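Local coordinates for methyltransferase small domain-containing protein (Thermoplasma acidophilum, PDB 1NE2), which is of unknown function but belongs to the AdoMet-dependent methyltransferase family and so probably transfers methyl groups, at the interface of chains A and B. Residues are numbered along the deposited sequence; one frame, centred on the assembly and turned at random. Chains: chain A/B, hypothetical protein ta1320.

The interface of chains A and B. Residues chain A 78, 98, 100, 109-111; chain B 53-54, 75-76.
At the two-fold interface of the deposited pair, which may or may not be the biological dimer, B:Glu75, in the loop just before strand 76-81 of the methyltransferase-like fold, and B:Ser76, its first residue, meet A:Tyr111 and the strand starting at A:Asn98. B:Glu75 reaches across with CG anti to its backbone N (chi1 -176°) and the chain extended beyond. Its carboxylate oxygen OE2 takes the phenol OH of A:Tyr111 at 2.6 Å. The hydroxyl comes in on the anti lone pair, away from OE1. Ring and carboxylate are nearly coplanar, and OE2 lies in the ring plane at its edge, beside CE2. The same oxygen accepts the backbone N of A:Gly109 at 3.0 Å, from above the carboxylate plane. Two donors of chain A thus grip OE2 and probably favour a charged carboxylate. An alanine in place of B:Glu75 would probably leave the A:Tyr111 hydroxyl and the A:Gly109 N-H without this shared acceptor and the ring freer to shift.

The phenol oxygen is held from a second direction. B:Ser76 OG donates to A:Tyr111 OH at 3.2 Å, and the turn of its side chain (chi1 52°) brings OG to the phenol oxygen. The backbone of B:Glu75 is also used. A:Asn98 ND2 donates to its carbonyl O at 3.1 Å, on a lone pair in the carbonyl plane. The other N-H of this amide goes to A:Thr78 OG1 within chain A at 3.1 Å, nearly straight. These two bonds fix the rotation of the A:Asn98 amide. A:Thr78 OG1 itself packs against B:Ser76 CB. The selenomethionine A:Met100, poorly ordered, crosses the B:Glu75 side chain at about a right angle. Beyond the A:Tyr111 ring, B:Ser54 OG donates to the backbone O of A:Lys110 at 2.8 Å, approaching a lone pair of that oxygen.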
ATOM      1  N   THR A  78      -4.829  -4.574   1.064  1.00 14.63           N
ATOM      2  CA  THR A  78      -4.948  -4.438   2.515  1.00 13.69           C
ATOM      3  C   THR A  78      -6.418  -4.735   2.830  1.00 15.45           C
ATOM      4  O   THR A  78      -7.311  -4.382   2.059  1.00 14.91           O
ATOM      5  CB  THR A  78      -4.567  -3.007   2.965  1.00 16.18           C
ATOM      6  OG1 THR A  78      -3.159  -2.801   2.752  1.00 15.65           O
ATOM      7  CG2 THR A  78      -4.888  -2.801   4.434  1.00 17.07           C
ATOM      8  N   ASN A  98      -2.460  -8.103   3.021  1.00 18.45           N
ATOM      9  CA  ASN A  98      -2.127  -7.489   4.304  1.00 18.70           C
ATOM     10  C   ASN A  98      -3.410  -7.407   5.122  1.00 18.81           C
ATOM     11  O   ASN A  98      -4.108  -6.395   5.106  1.00 17.94           O
ATOM     12  CB  ASN A  98      -1.526  -6.089   4.082  1.00 18.12           C
ATOM     13  CG  ASN A  98      -1.415  -5.272   5.369  1.00 21.88           C
ATOM     14  OD1 ASN A  98      -1.001  -5.776   6.419  1.00 20.97           O
ATOM     15  ND2 ASN A  98      -1.770  -3.993   5.281  1.00 19.75           N
HETATM   16  N   MSE A 100      -5.602  -7.347   8.592  1.00 21.24           N
HETATM   17  CA  MSE A 100      -5.438  -6.778   9.918  1.00 24.20           C
HETATM   18  C   MSE A 100      -6.754  -6.649  10.659  1.00 24.12           C
HETATM   19  O   MSE A 100      -7.811  -6.434  10.054  1.00 20.62           O
HETATM   20  CB  MSE A 100      -4.798  -5.401   9.801  1.00 28.92           C
HETATM   21  CG  MSE A 100      -5.468  -4.548   8.738  1.00 36.03           C
HETATM   22 SE   MSE A 100      -4.636  -2.851   8.538  0.62 49.60          SE
HETATM   23  CE  MSE A 100      -2.793  -3.428   8.601  1.00 41.26           C
ATOM     24  N   GLY A 109      -4.770   5.184   6.114  1.00 18.35           N
ATOM     25  CA  GLY A 109      -3.928   5.216   4.926  1.00 16.45           C
ATOM     26  C   GLY A 109      -4.656   5.555   3.640  1.00 16.70           C
ATOM     27  O   GLY A 109      -5.885   5.555   3.599  1.00 19.15           O
ATOM     28  N   LYS A 110      -3.894   5.865   2.591  1.00 16.87           N
ATOM     29  CA  LYS A 110      -4.458   6.196   1.282  1.00 17.35           C
ATOM     30  C   LYS A 110      -4.291   5.009   0.338  1.00 14.52           C
ATOM     31  O   LYS A 110      -3.253   4.335   0.347  1.00 14.53           O
ATOM     32  CB  LYS A 110      -3.762   7.432   0.696  1.00 19.54           C
ATOM     33  CG  LYS A 110      -4.074   8.740   1.422  1.00 29.35           C
ATOM     34  CD  LYS A 110      -5.536   9.125   1.295  1.00 33.75           C
ATOM     35  CE  LYS A 110      -5.815  10.502   1.888  1.00 38.29           C
ATOM     36  NZ  LYS A 110      -5.656  10.549   3.368  1.00 41.81           N
ATOM     37  N   TYR A 111      -5.326   4.759  -0.462  1.00 15.50           N
ATOM     38  CA  TYR A 111      -5.360   3.645  -1.410  1.00 15.60           C
ATOM     39  C   TYR A 111      -6.053   4.066  -2.702  1.00 13.98           C
ATOM     40  O   TYR A 111      -6.861   4.992  -2.710  1.00 17.25           O
ATOM     41  CB  TYR A 111      -6.155   2.478  -0.806  1.00 14.39           C
ATOM     42  CG  TYR A 111      -5.590   1.990   0.506  1.00 15.37           C
ATOM     43  CD1 TYR A 111      -4.611   1.003   0.533  1.00 19.41           C
ATOM     44  CD2 TYR A 111      -5.973   2.580   1.713  1.00 16.56           C
ATOM     45  CE1 TYR A 111      -4.013   0.613   1.727  1.00 18.00           C
ATOM     46  CE2 TYR A 111      -5.378   2.203   2.921  1.00 14.01           C
ATOM     47  CZ  TYR A 111      -4.397   1.219   2.911  1.00 17.77           C
ATOM     48  OH  TYR A 111      -3.775   0.858   4.078  1.00 20.31           O
TER
ATOM     49  N   ARG B  53      -0.002   4.856   7.905  1.00 15.76           N
ATOM     50  CA  ARG B  53       0.087   5.258   6.507  1.00 12.95           C
ATOM     51  C   ARG B  53       0.378   4.095   5.583  1.00 12.93           C
ATOM     52  O   ARG B  53       0.847   3.042   6.015  1.00 15.98           O
ATOM     53  CB  ARG B  53       1.215   6.283   6.332  1.00 11.11           C
ATOM     54  CG  ARG B  53       1.143   7.482   7.245  1.00 11.20           C
ATOM     55  CD  ARG B  53      -0.118   8.312   7.013  1.00 17.10           C
ATOM     56  NE  ARG B  53      -0.032   9.577   7.746  1.00 16.87           N
ATOM     57  CZ  ARG B  53      -1.033  10.440   7.898  1.00 22.85           C
ATOM     58  NH1 ARG B  53      -2.222  10.189   7.363  1.00 20.84           N
ATOM     59  NH2 ARG B  53      -0.853  11.548   8.608  1.00 20.04           N
ATOM     60  N   SER B  54       0.083   4.282   4.300  1.00 12.90           N
ATOM     61  CA  SER B  54       0.413   3.262   3.317  1.00 12.89           C
ATOM     62  C   SER B  54       1.794   3.720   2.831  1.00 16.51           C
ATOM     63  O   SER B  54       1.979   4.876   2.444  1.00 14.42           O
ATOM     64  CB  SER B  54      -0.616   3.240   2.180  1.00 17.41           C
ATOM     65  OG  SER B  54      -0.778   4.517   1.594  1.00 20.50           O
ATOM     66  N   GLU B  75       0.414   1.331   8.226  1.00 13.34           N
ATOM     67  CA  GLU B  75      -0.818   0.594   7.999  1.00 16.16           C
ATOM     68  C   GLU B  75      -0.591  -0.492   6.952  1.00 16.13           C
ATOM     69  O   GLU B  75      -1.116  -1.597   7.059  1.00 17.70           O
ATOM     70  CB  GLU B  75      -1.913   1.556   7.557  1.00 13.94           C
ATOM     71  CG  GLU B  75      -3.270   0.908   7.385  1.00 13.95           C
ATOM     72  CD  GLU B  75      -4.347   1.951   7.239  1.00 16.53           C
ATOM     73  OE1 GLU B  75      -4.719   2.558   8.264  1.00 17.01           O
ATOM     74  OE2 GLU B  75      -4.799   2.184   6.102  1.00 17.21           O
ATOM     75  N   SER B  76       0.188  -0.167   5.932  1.00 16.85           N
ATOM     76  CA  SER B  76       0.519  -1.131   4.890  1.00 17.27           C
ATOM     77  C   SER B  76       1.881  -0.763   4.342  1.00 17.94           C
ATOM     78  O   SER B  76       2.219   0.417   4.247  1.00 18.44           O
ATOM     79  CB  SER B  76      -0.536  -1.115   3.774  1.00 20.98           C
ATOM     80  OG  SER B  76      -0.759   0.194   3.289  1.00 32.51           O
TER